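PDB 4FAJ: PrgZ from Enterococcus faecalis, which acts as a membrane-anchored extracellular receptor that binds a peptide pheromone, probably delivering it for transport into the cell. Local coordinates for residues Q60-P69 with S268-K278; L297-K306 with V352-S360. One frame throughout, in Å; residues are numbered along the deposited sequence. Where two conformers were deposited one is given.

How the interactions relate
The two contacts follow one another along the chain, neither nesting nor crossing. Close to the N terminus, strand 61-66 pairs with strand 271-276, and interaction 1 closes a loop of 198 residues at the edge of a mixed sheet. Helix 280-288 and strand 294-297 then lead into interaction 2, where segment 297-306, which carries helix 299-305, meets the end of helix 348-356 across a loop of 45 residues. The nearest atoms of the two contacts are about 8 Å apart and their centres about 23 Å apart. Pro296 touches Thr65 and Val277 of interaction 1, while a zinc ion joins Glu279, just after segment 268-278, to Tyr301 of interaction 2 and to Glu421.

Interaction 1: Q60-P69 with S268-K278; sequences QVATLTAGTP and SMDKINFQVVK
Asn273 N donates to Ala62 O at 2.8 Å, almost straight at 174° and in the carbonyl plane, and Asn273 O accepts from Leu64 N at the same length. These bonds lie at the centre of a parallel beta ladder that sets strand 61-66 at the edge of a mixed four-stranded sheet, in a protein of the family 5 solute-binding class. The ladder continues with Gln275 N to Leu64 O, Ala66 N to Gln275 O and Val277 N to Ala66 O. One rung is weak, Ala62 N to Lys271 O at 3.5 Å; Asp270 N to Gln60 O, before it, is again sound at 2.9 Å. Ala62, Leu64, Ala66, Ile272, Phe274 and Val276 share one face, where Leu64 CD1 reaches Ile272 CG2 at 3.7 Å; on this side the Phe274 ring also meets that of Trp253 on strand 252-257. Met269, bent at chi2 and chi3 (-65° and -70°), folds its CE back to 3.8 Å from Ala62 CB. The other face carries Val61, Thr63, Thr65, Lys271, Asn273 and Gln275, and Thr65 CG2 meets Val277 CG2, just past the end of strand 271-276, at 3.7 Å. At the N-terminal end of the pair, a water accepts from Gln60 N while donating to Asp270 OD2 at 2.6 Å.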
ATOM      1  N   GLN A  60      25.798  16.647  -0.795  1.00 26.68           N
ATOM      2  CA  GLN A  60      24.425  16.293  -0.431  1.00 24.71           C
ATOM      3  C   GLN A  60      23.940  15.157  -1.317  1.00 23.21           C
ATOM      4  O   GLN A  60      23.103  15.348  -2.210  1.00 23.10           O
ATOM      5  CB  GLN A  60      23.499  17.510  -0.510  1.00 24.05           C
ATOM      6  CG  GLN A  60      23.913  18.660   0.414  1.00 24.57           C
ATOM      7  CD  GLN A  60      23.838  18.296   1.896  1.00 22.67           C
ATOM      8  OE1 GLN A  60      24.850  18.260   2.591  1.00 24.56           O
ATOM      9  NE2 GLN A  60      22.639  18.029   2.379  1.00 20.89           N
ATOM     10  N   VAL A  61      24.470  13.964  -1.061  0.50 22.66           N
ATOM     11  CA  VAL A  61      24.125  12.774  -1.833  0.50 21.70           C
ATOM     12  C   VAL A  61      24.009  11.589  -0.881  0.50 20.93           C
ATOM     13  O   VAL A  61      24.677  11.549   0.151  0.50 20.93           O
ATOM     14  CB  VAL A  61      25.182  12.483  -2.931  0.50 22.32           C
ATOM     15  CG1 VAL A  61      24.956  11.117  -3.562  0.50 21.97           C
ATOM     16  CG2 VAL A  61      25.160  13.574  -3.994  0.50 23.36           C
ATOM     17  N   ALA A  62      23.143  10.639  -1.219  1.00 19.73           N
ATOM     18  CA  ALA A  62      22.973   9.429  -0.416  1.00 19.03           C
ATOM     19  C   ALA A  62      22.605   8.274  -1.314  1.00 18.37           C
ATOM     20  O   ALA A  62      22.090   8.477  -2.422  1.00 18.21           O
ATOM     21  CB  ALA A  62      21.885   9.621   0.640  1.00 17.95           C
ATOM     22  N   THR A  63      22.848   7.068  -0.811  1.00 18.09           N
ATOM     23  CA  THR A  63      22.388   5.844  -1.443  1.00 18.25           C
ATOM     24  C   THR A  63      21.536   5.095  -0.424  1.00 17.36           C
ATOM     25  O   THR A  63      22.026   4.706   0.636  1.00 17.36           O
ATOM     26  CB  THR A  63      23.564   4.983  -1.926  1.00 18.99           C
ATOM     27  OG1 THR A  63      24.335   5.738  -2.866  1.00 20.00           O
ATOM     28  CG2 THR A  63      23.066   3.714  -2.593  1.00 19.46           C
ATOM     29  N   LEU A  64      20.262   4.923  -0.756  1.00 16.36           N
ATOM     30  CA  LEU A  64      19.277   4.303   0.126  1.00 16.24           C
ATOM     31  C   LEU A  64      18.799   2.990  -0.488  1.00 16.25           C
ATOM     32  O   LEU A  64      19.255   2.598  -1.557  1.00 16.28           O
ATOM     33  CB  LEU A  64      18.094   5.253   0.352  1.00 15.68           C
ATOM     34  CG  LEU A  64      18.433   6.683   0.824  1.00 17.22           C
ATOM     35  CD1 LEU A  64      17.160   7.519   0.957  1.00 15.03           C
ATOM     36  CD2 LEU A  64      19.211   6.686   2.133  1.00 17.27           C
ATOM     37  N   THR A  65      17.879   2.307   0.189  1.00 16.47           N
ATOM     38  CA  THR A  65      17.480   0.978  -0.234  1.00 16.23           C
ATOM     39  C   THR A  65      15.998   0.890  -0.557  1.00 16.39           C
ATOM     40  O   THR A  65      15.196   1.719  -0.125  1.00 16.84           O
ATOM     41  CB  THR A  65      17.834  -0.085   0.831  1.00 16.45           C
ATOM     42  OG1 THR A  65      17.082   0.149   2.024  1.00 16.16           O
ATOM     43  CG2 THR A  65      19.316  -0.039   1.155  1.00 16.09           C
ATOM     44  N   ALA A  66      15.652  -0.157  -1.296  1.00 16.54           N
ATOM     45  CA  ALA A  66      14.280  -0.429  -1.723  1.00 16.78           C
ATOM     46  C   ALA A  66      14.091  -1.938  -1.675  1.00 17.18           C
ATOM     47  O   ALA A  66      15.075  -2.686  -1.769  1.00 17.55           O
ATOM     48  CB  ALA A  66      14.056   0.091  -3.150  1.00 16.36           C
ATOM     49  N   GLY A  67      12.844  -2.386  -1.551  1.00 17.27           N
ATOM     50  CA  GLY A  67      12.546  -3.822  -1.431  1.00 18.01           C
ATOM     51  C   GLY A  67      12.289  -4.533  -2.753  1.00 18.56           C
ATOM     52  O   GLY A  67      12.459  -5.751  -2.842  1.00 19.16           O
ATOM     53  N   THR A  68      11.863  -3.783  -3.777  1.00 18.83           N
ATOM     54  CA  THR A  68      11.595  -4.342  -5.111  1.00 18.96           C
ATOM     55  C   THR A  68      11.959  -3.316  -6.179  1.00 19.07           C
ATOM     56  O   THR A  68      12.148  -2.148  -5.854  1.00 18.65           O
ATOM     57  CB  THR A  68      10.092  -4.684  -5.320  1.00 19.14           C
ATOM     58  OG1 THR A  68       9.346  -3.472  -5.518  1.00 18.70           O
ATOM     59  CG2 THR A  68       9.494  -5.492  -4.143  1.00 18.57           C
ATOM     60  N   PRO A  69      12.037  -3.743  -7.460  1.00 19.00           N
ATOM     61  CA  PRO A  69      12.127  -2.752  -8.533  1.00 18.93           C
ATOM     62  C   PRO A  69      10.880  -1.883  -8.597  1.00 18.07           C
ATOM     63  O   PRO A  69       9.834  -2.248  -8.065  1.00 18.08           O
ATOM     64  CB  PRO A  69      12.245  -3.602  -9.800  1.00 19.23           C
ATOM     65  CG  PRO A  69      12.761  -4.966  -9.294  1.00 19.69           C
ATOM     66  CD  PRO A  69      12.068  -5.119  -7.988  1.00 19.33           C
ATOM     67  N   SER A 268      17.616  20.277  -0.152  1.00 22.20           N
ATOM     68  CA  SER A 268      19.092  20.308  -0.067  1.00 23.15           C
ATOM     69  C   SER A 268      19.784  19.234  -0.888  1.00 22.90           C
ATOM     70  O   SER A 268      20.896  19.440  -1.333  1.00 22.42           O
ATOM     71  CB  SER A 268      19.565  20.163   1.378  1.00 23.35           C
ATOM     72  OG  SER A 268      18.984  21.148   2.210  1.00 25.94           O
ATOM     73  N   MET A 269      19.157  18.069  -1.055  1.00 22.53           N
ATOM     74  CA  MET A 269      19.837  16.964  -1.712  1.00 22.75           C
ATOM     75  C   MET A 269      20.015  17.227  -3.206  1.00 23.46           C
ATOM     76  O   MET A 269      19.079  17.640  -3.884  1.00 23.64           O
ATOM     77  CB  MET A 269      19.080  15.647  -1.499  1.00 22.08           C
ATOM     78  CG  MET A 269      18.994  15.210  -0.042  1.00 21.51           C
ATOM     79  SD  MET A 269      20.586  14.807   0.702  1.00 20.38           S
ATOM     80  CE  MET A 269      21.016  13.279  -0.129  1.00 19.70           C
ATOM     81  N   ASP A 270      21.227  16.981  -3.701  1.00 24.21           N
ATOM     82  CA  ASP A 270      21.534  17.074  -5.128  1.00 24.63           C
ATOM     83  C   ASP A 270      21.025  15.835  -5.845  1.00 23.61           C
ATOM     84  O   ASP A 270      20.454  15.916  -6.928  1.00 23.24           O
ATOM     85  CB  ASP A 270      23.040  17.168  -5.348  1.00 25.66           C
ATOM     86  CG  ASP A 270      23.649  18.453  -4.783  1.00 28.77           C
ATOM     87  OD1 ASP A 270      22.933  19.459  -4.589  1.00 31.82           O
ATOM     88  OD2 ASP A 270      24.871  18.444  -4.535  1.00 34.03           O
ATOM     89  N   LYS A 271      21.266  14.679  -5.242  1.00 22.99           N
ATOM     90  CA  LYS A 271      20.703  13.433  -5.743  1.00 22.20           C
ATOM     91  C   LYS A 271      20.671  12.360  -4.675  1.00 20.88           C
ATOM     92  O   LYS A 271      21.433  12.390  -3.698  1.00 20.02           O
ATOM     93  CB  LYS A 271      21.441  12.920  -6.984  1.00 23.51           C
ATOM     94  CG  LYS A 271      22.934  12.851  -6.857  1.00 26.09           C
ATOM     95  CD  LYS A 271      23.577  12.054  -8.027  1.00 30.53           C
ATOM     96  CE  LYS A 271      23.956  10.639  -7.575  1.00 32.01           C
ATOM     97  NZ  LYS A 271      24.233   9.662  -8.686  1.00 34.70           N
ATOM     98  N   ILE A 272      19.757  11.422  -4.884  1.00 18.89           N
ATOM     99  CA  ILE A 272      19.597  10.270  -4.032  1.00 18.40           C
ATOM    100  C   ILE A 272      19.572   9.053  -4.944  1.00 18.22           C
ATOM    101  O   ILE A 272      18.810   9.023  -5.913  1.00 18.37           O
ATOM    102  CB  ILE A 272      18.289  10.349  -3.204  1.00 17.08           C
ATOM    103  CG1 ILE A 272      18.106  11.740  -2.595  1.00 16.96           C
ATOM    104  CG2 ILE A 272      18.281   9.273  -2.130  1.00 18.26           C
ATOM    105  CD1 ILE A 272      16.791  11.923  -1.849  1.00 13.62           C
ATOM    106  N   ASN A 273      20.433   8.086  -4.649  1.00 18.46           N
ATOM    107  CA  ASN A 273      20.492   6.805  -5.358  1.00 18.66           C
ATOM    108  C   ASN A 273      19.709   5.746  -4.596  1.00 17.76           C
ATOM    109  O   ASN A 273      19.593   5.817  -3.374  1.00 17.53           O
ATOM    110  CB  ASN A 273      21.952   6.358  -5.518  1.00 19.31           C
ATOM    111  CG  ASN A 273      22.818   7.411  -6.184  1.00 21.71           C
ATOM    112  OD1 ASN A 273      23.743   7.965  -5.570  1.00 24.36           O
ATOM    113  ND2 ASN A 273      22.507   7.716  -7.428  1.00 21.31           N
ATOM    114  N   PHE A 274      19.144   4.773  -5.312  1.00 17.67           N
ATOM    115  CA  PHE A 274      18.423   3.673  -4.669  1.00 16.25           C
ATOM    116  C   PHE A 274      18.964   2.335  -5.166  1.00 17.04           C
ATOM    117  O   PHE A 274      19.296   2.205  -6.345  1.00 16.87           O
ATOM    118  CB  PHE A 274      16.925   3.777  -4.935  1.00 16.19           C
ATOM    119  CG  PHE A 274      16.302   5.007  -4.334  1.00 14.90           C
ATOM    120  CD1 PHE A 274      15.707   4.959  -3.078  1.00 14.29           C
ATOM    121  CD2 PHE A 274      16.345   6.219  -5.008  1.00 14.30           C
ATOM    122  CE1 PHE A 274      15.152   6.097  -2.508  1.00 12.79           C
ATOM    123  CE2 PHE A 274      15.786   7.363  -4.445  1.00 14.61           C
ATOM    124  CZ  PHE A 274      15.194   7.295  -3.180  1.00 14.09           C
ATOM    125  N   GLN A 275      19.053   1.364  -4.254  1.00 16.70           N
ATOM    126  CA  GLN A 275      19.514   0.015  -4.551  1.00 17.51           C
ATOM    127  C   GLN A 275      18.553  -0.997  -3.936  1.00 16.83           C
ATOM    128  O   GLN A 275      18.271  -0.928  -2.745  1.00 17.00           O
ATOM    129  CB  GLN A 275      20.916  -0.194  -3.970  1.00 18.20           C
ATOM    130  CG  GLN A 275      21.373  -1.647  -3.928  1.00 20.82           C
ATOM    131  CD  GLN A 275      21.696  -2.187  -5.295  1.00 22.18           C
ATOM    132  OE1 GLN A 275      22.593  -1.684  -5.964  1.00 24.12           O
ATOM    133  NE2 GLN A 275      20.962  -3.217  -5.725  1.00 23.57           N
ATOM    134  N   VAL A 276      18.065  -1.942  -4.735  1.00 16.92           N
ATOM    135  CA  VAL A 276      17.201  -2.995  -4.211  1.00 16.89           C
ATOM    136  C   VAL A 276      18.048  -3.945  -3.360  1.00 16.89           C
ATOM    137  O   VAL A 276      19.132  -4.356  -3.770  1.00 17.33           O
ATOM    138  CB  VAL A 276      16.471  -3.786  -5.328  1.00 17.17           C
ATOM    139  CG1 VAL A 276      15.650  -4.919  -4.729  1.00 17.12           C
ATOM    140  CG2 VAL A 276      15.561  -2.859  -6.131  1.00 16.62           C
ATOM    141  N   VAL A 277      17.552  -4.265  -2.167  1.00 17.37           N
ATOM    142  CA  VAL A 277      18.205  -5.227  -1.278  1.00 18.00           C
ATOM    143  C   VAL A 277      17.260  -6.398  -1.013  1.00 18.21           C
ATOM    144  O   VAL A 277      16.179  -6.220  -0.450  1.00 18.40           O
ATOM    145  CB  VAL A 277      18.652  -4.567   0.041  1.00 17.98           C
ATOM    146  CG1 VAL A 277      19.245  -5.615   1.025  1.00 18.98           C
ATOM    147  CG2 VAL A 277      19.676  -3.489  -0.251  1.00 17.77           C
ATOM    148  N   LYS A 278      17.656  -7.583  -1.467  1.00 18.48           N
ATOM    149  CA  LYS A 278      16.869  -8.793  -1.262  1.00 18.76           C
ATOM    150  C   LYS A 278      17.513  -9.700  -0.212  1.00 18.55           C
ATOM    151  O   LYS A 278      16.822 -10.509   0.419  1.00 19.42           O
ATOM    152  CB  LYS A 278      16.753  -9.572  -2.566  1.00 20.04           C
ATOM    153  CG  LYS A 278      16.195  -8.795  -3.773  1.00 23.32           C
ATOM    154  CD  LYS A 278      14.774  -9.240  -4.163  1.00 26.96           C
ATOM    155  CE  LYS A 278      14.638  -9.510  -5.659  1.00 29.26           C
ATOM    156  NZ  LYS A 278      14.774 -10.947  -5.994  1.00 31.16           N
TER
HETATM  157  O   HOH W   1      26.337  18.797  -2.448  1.00 35.20           O

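Interaction 2: L297-K306 with V352-S360; sequences LAGEYAKQYK and VKKLLDNGS. With ZN (zinc ion), chain G; ZN (zinc ion), chain F.
Lys306 and Asp357 meet at about a right angle, the ammonium group sitting above the carboxylate rather than in its plane. NZ forms a salt bridge to Asp357 OD1 at 2.7 Å and also donates to Asp357 O at 3.1 Å, again from above the carbonyl plane, so the side chain and the backbone of one residue are held by one nitrogen. The first torsion of Asp357 (chi1 -161°) sets CG opposite the backbone N and turns the carboxylate toward helix 299-305; OD1 also binds a zinc ion at 2.2 Å. The other oxygen, OD2, lies against the aliphatic chain of Lys303, 3.6 Å from its CB. Asp357 leaves the helical path with positive phi just after a pi-type turn, in which its N bonds Val352 O. This metal-bearing helix end lies beside the peptide site, and Tyr301 OH binds a second zinc ion at 2.0 Å with Glu279 and Glu421. Next to Asp357, Gly299 N donates to Leu356 O at 2.7 Å, and the absence of a side chain lets Gly299 CA come within 3.1 Å of Leu355 O. Ala302 CB lies against Asp357 O at 3.5 Å. In Asn358 the amide is fixed from both ends: OD1 accepts from Ser360 N, making an Asx turn, and from Ser360 OG, while ND2 donates weakly to Leu297 O. The short helices stand nearly perpendicular, at 99°. Ala298 and Leu356 pack on the bound peptide, helix 421-437 touches Ala298, Tyr301 and Leu355, helix 280-288 flanks Leu297 and Tyr301, and strand 528-539 supports Leu297, Leu356 and Asn358.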
ATOM      1  N   LEU A 297      16.704  -4.643   8.186  1.00 15.35           N
ATOM      2  CA  LEU A 297      17.034  -5.695   9.157  1.00 16.08           C
ATOM      3  C   LEU A 297      15.837  -6.577   9.543  1.00 15.88           C
ATOM      4  O   LEU A 297      14.706  -6.107   9.633  1.00 16.31           O
ATOM      5  CB  LEU A 297      17.595  -5.058  10.430  1.00 16.07           C
ATOM      6  CG  LEU A 297      18.899  -4.272  10.324  1.00 17.15           C
ATOM      7  CD1 LEU A 297      19.193  -3.523  11.622  1.00 17.22           C
ATOM      8  CD2 LEU A 297      20.071  -5.177   9.951  1.00 17.37           C
ATOM      9  N   ALA A 298      16.117  -7.861   9.781  1.00 16.67           N
ATOM     10  CA  ALA A 298      15.146  -8.812  10.319  1.00 16.45           C
ATOM     11  C   ALA A 298      15.880 -10.036  10.857  1.00 16.75           C
ATOM     12  O   ALA A 298      17.066 -10.195  10.604  1.00 16.89           O
ATOM     13  CB  ALA A 298      14.168  -9.229   9.245  1.00 16.10           C
ATOM     14  N   GLY A 299      15.161 -10.891  11.582  1.00 17.09           N
ATOM     15  CA  GLY A 299      15.703 -12.150  12.117  1.00 18.00           C
ATOM     16  C   GLY A 299      17.011 -12.012  12.870  1.00 18.86           C
ATOM     17  O   GLY A 299      17.193 -11.085  13.652  1.00 18.48           O
ATOM     18  N   GLU A 300      17.928 -12.947  12.634  1.00 20.09           N
ATOM     19  CA  GLU A 300      19.210 -12.950  13.325  1.00 21.24           C
ATOM     20  C   GLU A 300      19.996 -11.647  13.112  1.00 19.79           C
ATOM     21  O   GLU A 300      20.722 -11.217  14.004  1.00 19.44           O
ATOM     22  CB  GLU A 300      20.024 -14.169  12.897  1.00 22.87           C
ATOM     23  CG  GLU A 300      21.426 -14.285  13.489  1.00 29.40           C
ATOM     24  CD  GLU A 300      21.459 -14.519  15.001  1.00 35.63           C
ATOM     25  OE1 GLU A 300      20.402 -14.843  15.607  1.00 40.00           O
ATOM     26  OE2 GLU A 300      22.564 -14.382  15.579  1.00 39.42           O
ATOM     27  N   TYR A 301      19.839 -11.013  11.952  1.00 17.94           N
ATOM     28  CA  TYR A 301      20.539  -9.758  11.667  1.00 17.50           C
ATOM     29  C   TYR A 301      20.016  -8.646  12.581  1.00 17.42           C
ATOM     30  O   TYR A 301      20.790  -7.861  13.118  1.00 17.08           O
ATOM     31  CB  TYR A 301      20.363  -9.349  10.200  1.00 17.18           C
ATOM     32  CG  TYR A 301      20.716 -10.427   9.199  1.00 15.73           C
ATOM     33  CD1 TYR A 301      22.048 -10.708   8.894  1.00 16.44           C
ATOM     34  CD2 TYR A 301      19.727 -11.161   8.554  1.00 15.38           C
ATOM     35  CE1 TYR A 301      22.390 -11.699   7.964  1.00 16.49           C
ATOM     36  CE2 TYR A 301      20.065 -12.180   7.627  1.00 15.12           C
ATOM     37  CZ  TYR A 301      21.394 -12.427   7.338  1.00 15.75           C
ATOM     38  OH  TYR A 301      21.737 -13.394   6.412  1.00 15.12           O
ATOM     39  N   ALA A 302      18.701  -8.568  12.729  1.00 17.65           N
ATOM     40  CA  ALA A 302      18.089  -7.588  13.640  1.00 18.31           C
ATOM     41  C   ALA A 302      18.504  -7.869  15.084  1.00 19.50           C
ATOM     42  O   ALA A 302      18.848  -6.950  15.825  1.00 20.40           O
ATOM     43  CB  ALA A 302      16.590  -7.616  13.507  1.00 17.73           C
ATOM     44  N   LYS A 303      18.464  -9.142  15.477  1.00 20.46           N
ATOM     45  CA  LYS A 303      18.922  -9.574  16.806  1.00 21.82           C
ATOM     46  C   LYS A 303      20.330  -9.052  17.130  1.00 22.41           C
ATOM     47  O   LYS A 303      20.573  -8.521  18.221  1.00 22.51           O
ATOM     48  CB  LYS A 303      18.890 -11.106  16.899  1.00 22.53           C
ATOM     49  CG  LYS A 303      18.998 -11.657  18.325  1.00 25.38           C
ATOM     50  CD  LYS A 303      18.554 -13.107  18.388  1.00 28.37           C
ATOM     51  CE  LYS A 303      18.019 -13.487  19.768  1.00 31.11           C
ATOM     52  NZ  LYS A 303      19.099 -13.588  20.775  1.00 32.51           N
ATOM     53  N   GLN A 304      21.256  -9.176  16.185  0.50 22.25           N
ATOM     54  CA  GLN A 304      22.632  -8.743  16.428  0.50 22.90           C
ATOM     55  C   GLN A 304      22.826  -7.212  16.412  0.50 22.79           C
ATOM     56  O   GLN A 304      23.707  -6.700  17.106  0.50 22.88           O
ATOM     57  CB  GLN A 304      23.586  -9.419  15.439  0.50 23.19           C
ATOM     58  CG  GLN A 304      23.659 -10.935  15.593  0.50 24.11           C
ATOM     59  CD  GLN A 304      23.896 -11.381  17.031  0.50 25.35           C
ATOM     60  OE1 GLN A 304      24.414 -10.628  17.852  0.50 27.34           O
ATOM     61  NE2 GLN A 304      23.516 -12.616  17.336  0.50 25.89           N
ATOM     62  N   TYR A 305      22.020  -6.486  15.637  1.00 21.95           N
ATOM     63  CA  TYR A 305      22.177  -5.013  15.523  1.00 22.64           C
ATOM     64  C   TYR A 305      21.200  -4.175  16.370  1.00 23.30           C
ATOM     65  O   TYR A 305      21.238  -2.931  16.346  1.00 22.57           O
ATOM     66  CB  TYR A 305      22.110  -4.593  14.048  1.00 21.93           C
ATOM     67  CG  TYR A 305      23.392  -4.889  13.319  1.00 21.57           C
ATOM     68  CD1 TYR A 305      23.584  -6.096  12.670  1.00 20.93           C
ATOM     69  CD2 TYR A 305      24.435  -3.966  13.307  1.00 21.29           C
ATOM     70  CE1 TYR A 305      24.786  -6.378  12.017  1.00 22.24           C
ATOM     71  CE2 TYR A 305      25.643  -4.241  12.663  1.00 21.35           C
ATOM     72  CZ  TYR A 305      25.808  -5.444  12.018  1.00 22.45           C
ATOM     73  OH  TYR A 305      26.997  -5.719  11.371  1.00 23.32           O
ATOM     74  N   LYS A 306      20.362  -4.876  17.133  1.00 24.52           N
ATOM     75  CA  LYS A 306      19.305  -4.286  17.959  1.00 26.28           C
ATOM     76  C   LYS A 306      19.798  -3.157  18.883  1.00 27.02           C
ATOM     77  O   LYS A 306      19.094  -2.164  19.098  1.00 27.31           O
ATOM     78  CB  LYS A 306      18.668  -5.403  18.810  1.00 27.07           C
ATOM     79  CG  LYS A 306      17.251  -5.144  19.243  1.00 29.18           C
ATOM     80  CD  LYS A 306      16.533  -6.454  19.593  1.00 31.21           C
ATOM     81  CE  LYS A 306      15.802  -7.057  18.381  1.00 30.86           C
ATOM     82  NZ  LYS A 306      14.729  -7.988  18.833  1.00 31.89           N
ATOM     83  N   VAL A 352       6.760 -13.740  14.752  1.00 20.74           N
ATOM     84  CA  VAL A 352       7.256 -12.382  14.996  1.00 21.55           C
ATOM     85  C   VAL A 352       8.443 -12.359  15.969  1.00 22.97           C
ATOM     86  O   VAL A 352       9.353 -11.534  15.815  1.00 23.02           O
ATOM     87  CB  VAL A 352       6.134 -11.419  15.469  1.00 21.21           C
ATOM     88  CG1 VAL A 352       4.958 -11.389  14.441  1.00 19.65           C
ATOM     89  CG2 VAL A 352       5.648 -11.791  16.845  1.00 21.86           C
ATOM     90  N   LYS A 353       8.445 -13.261  16.951  1.00 24.31           N
ATOM     91  CA  LYS A 353       9.535 -13.323  17.941  1.00 26.12           C
ATOM     92  C   LYS A 353      10.839 -13.881  17.361  1.00 26.58           C
ATOM     93  O   LYS A 353      11.929 -13.362  17.638  1.00 27.40           O
ATOM     94  CB  LYS A 353       9.126 -14.181  19.143  1.00 27.11           C
ATOM     95  CG  LYS A 353       8.105 -13.522  20.073  1.00 29.96           C
ATOM     96  CD  LYS A 353       7.558 -14.495  21.137  1.00 33.48           C
ATOM     97  CE  LYS A 353       8.665 -15.134  21.965  1.00 36.61           C
ATOM     98  NZ  LYS A 353       9.676 -14.135  22.434  1.00 39.07           N
ATOM     99  N   LYS A 354      10.727 -14.933  16.562  1.00 26.93           N
ATOM    100  CA  LYS A 354      11.887 -15.702  16.124  1.00 28.10           C
ATOM    101  C   LYS A 354      12.293 -15.325  14.716  1.00 27.62           C
ATOM    102  O   LYS A 354      13.439 -14.966  14.479  1.00 28.67           O
ATOM    103  CB  LYS A 354      11.584 -17.201  16.199  1.00 28.86           C
ATOM    104  CG  LYS A 354      11.014 -17.640  17.532  1.00 31.10           C
ATOM    105  CD  LYS A 354      10.508 -19.079  17.498  1.00 34.60           C
ATOM    106  CE  LYS A 354       9.791 -19.446  18.805  1.00 36.72           C
ATOM    107  NZ  LYS A 354       8.994 -20.713  18.708  1.00 37.91           N
ATOM    108  N   LEU A 355      11.344 -15.366  13.792  1.00 26.79           N
ATOM    109  CA  LEU A 355      11.636 -15.105  12.389  1.00 26.74           C
ATOM    110  C   LEU A 355      11.885 -13.626  12.095  1.00 25.91           C
ATOM    111  O   LEU A 355      12.886 -13.285  11.479  1.00 26.36           O
ATOM    112  CB  LEU A 355      10.516 -15.653  11.505  1.00 26.94           C
ATOM    113  CG  LEU A 355      10.780 -15.691  10.001  1.00 27.44           C
ATOM    114  CD1 LEU A 355       9.854 -16.693   9.340  1.00 29.42           C
ATOM    115  CD2 LEU A 355      10.617 -14.323   9.377  1.00 27.30           C
ATOM    116  N   LEU A 356      10.991 -12.747  12.543  1.00 24.78           N
ATOM    117  CA  LEU A 356      11.122 -11.324  12.252  1.00 23.98           C
ATOM    118  C   LEU A 356      11.993 -10.604  13.266  1.00 23.52           C
ATOM    119  O   LEU A 356      12.961  -9.954  12.887  1.00 22.88           O
ATOM    120  CB  LEU A 356       9.755 -10.661  12.184  1.00 23.77           C
ATOM    121  CG  LEU A 356       8.860 -11.248  11.101  1.00 24.22           C
ATOM    122  CD1 LEU A 356       7.495 -10.612  11.195  1.00 23.08           C
ATOM    123  CD2 LEU A 356       9.474 -11.064   9.727  1.00 24.69           C
ATOM    124  N   ASP A 357      11.611 -10.689  14.540  1.00 23.57           N
ATOM    125  CA  ASP A 357      12.429 -10.233  15.663  1.00 24.11           C
ATOM    126  C   ASP A 357      12.913  -8.780  15.511  1.00 23.52           C
ATOM    127  O   ASP A 357      14.059  -8.454  15.822  1.00 23.83           O
ATOM    128  CB  ASP A 357      13.630 -11.175  15.830  1.00 25.13           C
ATOM    129  CG  ASP A 357      14.266 -11.080  17.197  1.00 27.78           C
ATOM    130  OD1 ASP A 357      13.702 -10.396  18.080  1.00 31.22           O
ATOM    131  OD2 ASP A 357      15.335 -11.702  17.386  1.00 31.91           O
ATOM    132  N   ASN A 358      12.025  -7.909  15.052  1.00 22.31           N
ATOM    133  CA  ASN A 358      12.421  -6.562  14.661  1.00 21.54           C
ATOM    134  C   ASN A 358      11.343  -5.510  14.904  1.00 20.31           C
ATOM    135  O   ASN A 358      11.286  -4.515  14.193  1.00 19.75           O
ATOM    136  CB  ASN A 358      12.770  -6.577  13.170  1.00 21.29           C
ATOM    137  CG  ASN A 358      11.573  -6.887  12.293  1.00 21.36           C
ATOM    138  OD1 ASN A 358      10.471  -7.154  12.790  1.00 21.59           O
ATOM    139  ND2 ASN A 358      11.782  -6.866  10.979  1.00 17.72           N
ATOM    140  N   GLY A 359      10.478  -5.741  15.889  1.00 19.84           N
ATOM    141  CA  GLY A 359       9.439  -4.785  16.226  1.00 19.25           C
ATOM    142  C   GLY A 359       8.128  -5.010  15.495  1.00 18.44           C
ATOM    143  O   GLY A 359       7.158  -4.300  15.738  1.00 18.74           O
ATOM    144  N   SER A 360       8.075  -6.004  14.617  1.00 17.39           N
ATOM    145  CA  SER A 360       6.798  -6.435  14.051  1.00 16.73           C
ATOM    146  C   SER A 360       5.983  -7.075  15.174  1.00 16.24           C
ATOM    147  O   SER A 360       6.560  -7.527  16.172  1.00 15.63           O
ATOM    148  CB  SER A 360       7.005  -7.439  12.922  1.00 17.03           C
ATOM    149  OG  SER A 360       7.723  -6.856  11.838  1.00 16.08           O
TER
HETATM  150 ZN    ZN G 605      14.216 -10.690  20.188  1.00 93.30          ZN
HETATM  151 ZN    ZN F 604      20.746 -13.861   4.741  1.00 16.92          ZN